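Local coordinates for conserved protein with 2 CBS domains (Pyrobaculum aerophilum, PDB 2RIH) that binds AMP through its paired CBS domains, which form a Bateman module, and probably serves as a nucleotide sensor in this hyperthermophilic archaeon, at residues Ile81-Thr86 against Arg102-Val107. Residues are numbered along the deposited sequence; the frame is centred on the assembly and turned at random.
Sequences ITVLDT and RHVVVV. With SO4 (sulfate ion), chain C; SO4 (sulfate ion), chain D; SO4 (sulfate ion), chain F.
Strands 82-84 and 103-107 run parallel, and four backbone hydrogen bonds join segments 81-86 and 102-107, alternating in direction. Val-105 lends both its groups: its N gives to Ile-81 O at 3.0 Å, and its O takes the N-H of Val-83, nearly along the C=O axis. Val-107 repeats the scheme two residues further on, N to Val-83 O with an N-H...O angle of 169°, then O from Asp-85 N at 2.8 Å, a more bent bond. The intervening Val-104 and Val-106 spend their peptide groups on strand 113-118, so strand 103-107 is bonded along both edges.

Side chains sort by face. Val-83 CG2 meets Val-104 CG2 at 3.8 Å, the two side chains crossing at about a right angle, and also rests against Val-106 CG2; helix 89-99 covers Val-83 and Val-104. On the other face Val-107 CG2 reaches Thr-82 CB at 4.1 Å.

Beyond the pairing, Arg-102 and His-103 turn to sulfates. The first sulfate is held by Arg-102 through N, NE and NH2, the NE bond to O1 being nearly straight at 174°, while His-103 ND1 gives to O2 at 2.8 Å, at the ring edge and near its plane. At its other nitrogen, NE2, the ring gives to O4 of a second sulfate, in the ring plane. An alanine in place of Arg-102 would probably weaken sulfate binding, losing the NE and NH2 bonds and the salt bridge to Glu-56 of the second subunit. With helix 89-99 between them in sequence, the two strands form a beta-alpha-beta unit of the second CBS domain, with AMP-binding residues Ile-81, Arg-102 and His-103 at one end.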
ATOM      1  N   ILE A  81      -3.461  -3.377 -14.894  1.00 19.73           N
ATOM      2  CA  ILE A  81      -2.141  -3.893 -15.221  1.00 21.00           C
ATOM      3  C   ILE A  81      -2.140  -5.362 -14.795  1.00 21.28           C
ATOM      4  O   ILE A  81      -2.241  -5.682 -13.606  1.00 22.37           O
ATOM      5  CB  ILE A  81      -0.995  -3.127 -14.510  1.00 21.23           C
ATOM      6  CG1 ILE A  81      -1.057  -1.615 -14.813  1.00 22.12           C
ATOM      7  CG2 ILE A  81       0.378  -3.723 -14.906  1.00 20.22           C
ATOM      8  CD1 ILE A  81      -1.149  -1.237 -16.308  1.00 21.68           C
ATOM      9  N   THR A  82      -2.033  -6.250 -15.772  1.00 21.36           N
ATOM     10  CA  THR A  82      -2.243  -7.665 -15.528  1.00 22.72           C
ATOM     11  C   THR A  82      -1.004  -8.530 -15.728  1.00 23.15           C
ATOM     12  O   THR A  82      -0.080  -8.169 -16.453  1.00 22.33           O
ATOM     13  CB  THR A  82      -3.337  -8.233 -16.459  1.00 22.42           C
ATOM     14  OG1 THR A  82      -2.886  -8.152 -17.811  1.00 24.11           O
ATOM     15  CG2 THR A  82      -4.662  -7.467 -16.311  1.00 21.36           C
ATOM     16  N   VAL A  83      -1.022  -9.683 -15.064  1.00 23.30           N
ATOM     17  CA  VAL A  83      -0.094 -10.776 -15.341  1.00 23.72           C
ATOM     18  C   VAL A  83      -0.910 -12.049 -15.453  1.00 22.99           C
ATOM     19  O   VAL A  83      -2.062 -12.092 -15.032  1.00 20.88           O
ATOM     20  CB  VAL A  83       0.987 -10.949 -14.240  1.00 23.42           C
ATOM     21  CG1 VAL A  83       1.902  -9.740 -14.210  1.00 25.33           C
ATOM     22  CG2 VAL A  83       0.346 -11.197 -12.869  1.00 23.38           C
ATOM     23  N   LEU A  84      -0.311 -13.078 -16.041  1.00 24.01           N
ATOM     24  CA  LEU A  84      -0.940 -14.390 -16.129  1.00 23.28           C
ATOM     25  C   LEU A  84      -0.733 -15.160 -14.832  1.00 22.33           C
ATOM     26  O   LEU A  84       0.271 -14.968 -14.148  1.00 21.26           O
ATOM     27  CB  LEU A  84      -0.367 -15.195 -17.303  1.00 22.55           C
ATOM     28  CG  LEU A  84      -0.641 -14.673 -18.709  1.00 21.80           C
ATOM     29  CD1 LEU A  84       0.276 -15.377 -19.709  1.00 23.71           C
ATOM     30  CD2 LEU A  84      -2.121 -14.853 -19.093  1.00 21.98           C
ATOM     31  N   ASP A  85      -1.698 -16.018 -14.493  1.00 23.92           N
ATOM     32  CA  ASP A  85      -1.586 -16.936 -13.354  1.00 25.29           C
ATOM     33  C   ASP A  85      -0.385 -17.897 -13.484  1.00 26.39           C
ATOM     34  O   ASP A  85       0.135 -18.403 -12.481  1.00 26.59           O
ATOM     35  CB  ASP A  85      -2.896 -17.726 -13.146  1.00 26.38           C
ATOM     36  CG  ASP A  85      -3.339 -18.511 -14.387  1.00 27.96           C
ATOM     37  OD1 ASP A  85      -2.837 -18.263 -15.503  1.00 27.16           O
ATOM     38  OD2 ASP A  85      -4.222 -19.379 -14.239  1.00 30.52           O
ATOM     39  N   THR A  86       0.049 -18.114 -14.723  1.00 25.08           N
ATOM     40  CA  THR A  86       1.185 -18.967 -15.059  1.00 25.62           C
ATOM     41  C   THR A  86       2.528 -18.226 -15.200  1.00 26.50           C
ATOM     42  O   THR A  86       3.563 -18.863 -15.406  1.00 26.35           O
ATOM     43  CB  THR A  86       0.924 -19.671 -16.404  1.00 26.67           C
ATOM     44  OG1 THR A  86       0.576 -18.684 -17.382  1.00 25.30           O
ATOM     45  CG2 THR A  86      -0.212 -20.691 -16.274  1.00 25.51           C
ATOM     46  N   ARG A 102       1.608  -1.194  -6.608  1.00 20.80           N
ATOM     47  CA  ARG A 102       1.895  -2.170  -5.572  1.00 22.05           C
ATOM     48  C   ARG A 102       1.000  -3.387  -5.666  1.00 18.85           C
ATOM     49  O   ARG A 102       0.985  -4.217  -4.762  1.00 20.81           O
ATOM     50  CB  ARG A 102       1.794  -1.512  -4.204  1.00 21.42           C
ATOM     51  CG  ARG A 102       2.887  -0.496  -3.967  1.00 25.07           C
ATOM     52  CD  ARG A 102       2.622   0.282  -2.702  1.00 27.53           C
ATOM     53  NE  ARG A 102       1.298   0.885  -2.776  1.00 28.25           N
ATOM     54  CZ  ARG A 102       0.583   1.270  -1.727  1.00 30.53           C
ATOM     55  NH1 ARG A 102       1.071   1.163  -0.496  1.00 33.46           N
ATOM     56  NH2 ARG A 102      -0.627   1.777  -1.921  1.00 30.26           N
ATOM     57  N   HIS A 103       0.262  -3.483  -6.766  1.00 19.64           N
ATOM     58  CA  HIS A 103      -0.612  -4.616  -7.052  1.00 23.38           C
ATOM     59  C   HIS A 103      -0.566  -4.915  -8.536  1.00 23.58           C
ATOM     60  O   HIS A 103      -0.200  -4.052  -9.329  1.00 25.90           O
ATOM     61  CB  HIS A 103      -2.069  -4.295  -6.685  1.00 23.58           C
ATOM     62  CG  HIS A 103      -2.290  -4.068  -5.222  1.00 24.57           C
ATOM     63  ND1 HIS A 103      -2.122  -2.834  -4.631  1.00 23.56           N
ATOM     64  CD2 HIS A 103      -2.666  -4.913  -4.234  1.00 22.92           C
ATOM     65  CE1 HIS A 103      -2.386  -2.933  -3.340  1.00 23.26           C
ATOM     66  NE2 HIS A 103      -2.710  -4.183  -3.071  1.00 20.53           N
ATOM     67  N   VAL A 104      -0.919  -6.149  -8.893  1.00 25.08           N
ATOM     68  CA  VAL A 104      -1.218  -6.520 -10.271  1.00 23.93           C
ATOM     69  C   VAL A 104      -2.427  -7.440 -10.261  1.00 24.66           C
ATOM     70  O   VAL A 104      -2.638  -8.222  -9.318  1.00 21.19           O
ATOM     71  CB  VAL A 104      -0.045  -7.221 -11.029  1.00 25.60           C
ATOM     72  CG1 VAL A 104       1.073  -6.245 -11.311  1.00 27.85           C
ATOM     73  CG2 VAL A 104       0.458  -8.448 -10.272  1.00 26.26           C
ATOM     74  N   VAL A 105      -3.225  -7.326 -11.314  1.00 25.33           N
ATOM     75  CA  VAL A 105      -4.377  -8.190 -11.514  1.00 24.30           C
ATOM     76  C   VAL A 105      -3.885  -9.476 -12.172  1.00 24.85           C
ATOM     77  O   VAL A 105      -3.207  -9.428 -13.197  1.00 26.56           O
ATOM     78  CB  VAL A 105      -5.438  -7.481 -12.381  1.00 22.82           C
ATOM     79  CG1 VAL A 105      -6.614  -8.408 -12.679  1.00 21.86           C
ATOM     80  CG2 VAL A 105      -5.919  -6.222 -11.681  1.00 22.76           C
ATOM     81  N   VAL A 106      -4.180 -10.621 -11.557  1.00 23.56           N
ATOM     82  CA  VAL A 106      -3.811 -11.913 -12.125  1.00 23.31           C
ATOM     83  C   VAL A 106      -4.980 -12.452 -12.935  1.00 22.25           C
ATOM     84  O   VAL A 106      -6.094 -12.561 -12.431  1.00 22.71           O
ATOM     85  CB  VAL A 106      -3.422 -12.946 -11.035  1.00 23.68           C
ATOM     86  CG1 VAL A 106      -2.950 -14.240 -11.670  1.00 23.50           C
ATOM     87  CG2 VAL A 106      -2.332 -12.385 -10.118  1.00 25.05           C
ATOM     88  N   VAL A 107      -4.717 -12.783 -14.194  1.00 23.65           N
ATOM     89  CA  VAL A 107      -5.732 -13.332 -15.085  1.00 22.92           C
ATOM     90  C   VAL A 107      -5.233 -14.643 -15.688  1.00 22.82           C
ATOM     91  O   VAL A 107      -4.039 -14.951 -15.621  1.00 22.57           O
ATOM     92  CB  VAL A 107      -6.121 -12.331 -16.203  1.00 22.86           C
ATOM     93  CG1 VAL A 107      -6.750 -11.067 -15.600  1.00 22.23           C
ATOM     94  CG2 VAL A 107      -4.911 -11.977 -17.082  1.00 21.77           C
TER
HETATM   95  S   SO4 C 139      -1.505   0.706  -5.553  1.00 28.29           S
HETATM   96  O1  SO4 C 139      -0.159   1.263  -5.509  1.00 27.50           O
HETATM   97  O2  SO4 C 139      -1.449  -0.594  -6.224  1.00 27.88           O
HETATM   98  O3  SO4 C 139      -2.032   0.492  -4.208  1.00 28.52           O
HETATM   99  O4  SO4 C 139      -2.347   1.626  -6.283  1.00 28.73           O
HETATM  100  S   SO4 D 140      -2.585  -5.537   0.382  1.00 28.55           S
HETATM  101  O1  SO4 D 140      -1.251  -5.040   0.099  1.00 27.97           O
HETATM  102  O2  SO4 D 140      -2.571  -6.994   0.368  1.00 33.64           O
HETATM  103  O3  SO4 D 140      -3.004  -5.109   1.700  1.00 29.03           O
HETATM  104  O4  SO4 D 140      -3.519  -5.043  -0.609  1.00 28.79           O
HETATM  105  S   SO4 F 139       4.551   3.522  -0.481  1.00 26.48           S
HETATM  106  O1  SO4 F 139       4.496   4.265   0.772  1.00 27.73           O
HETATM  107  O2  SO4 F 139       5.923   3.453  -0.953  1.00 30.11           O
HETATM  108  O3  SO4 F 139       4.071   2.173  -0.273  1.00 29.20           O
HETATM  109  O4  SO4 F 139       3.736   4.195  -1.468  1.00 26.89           O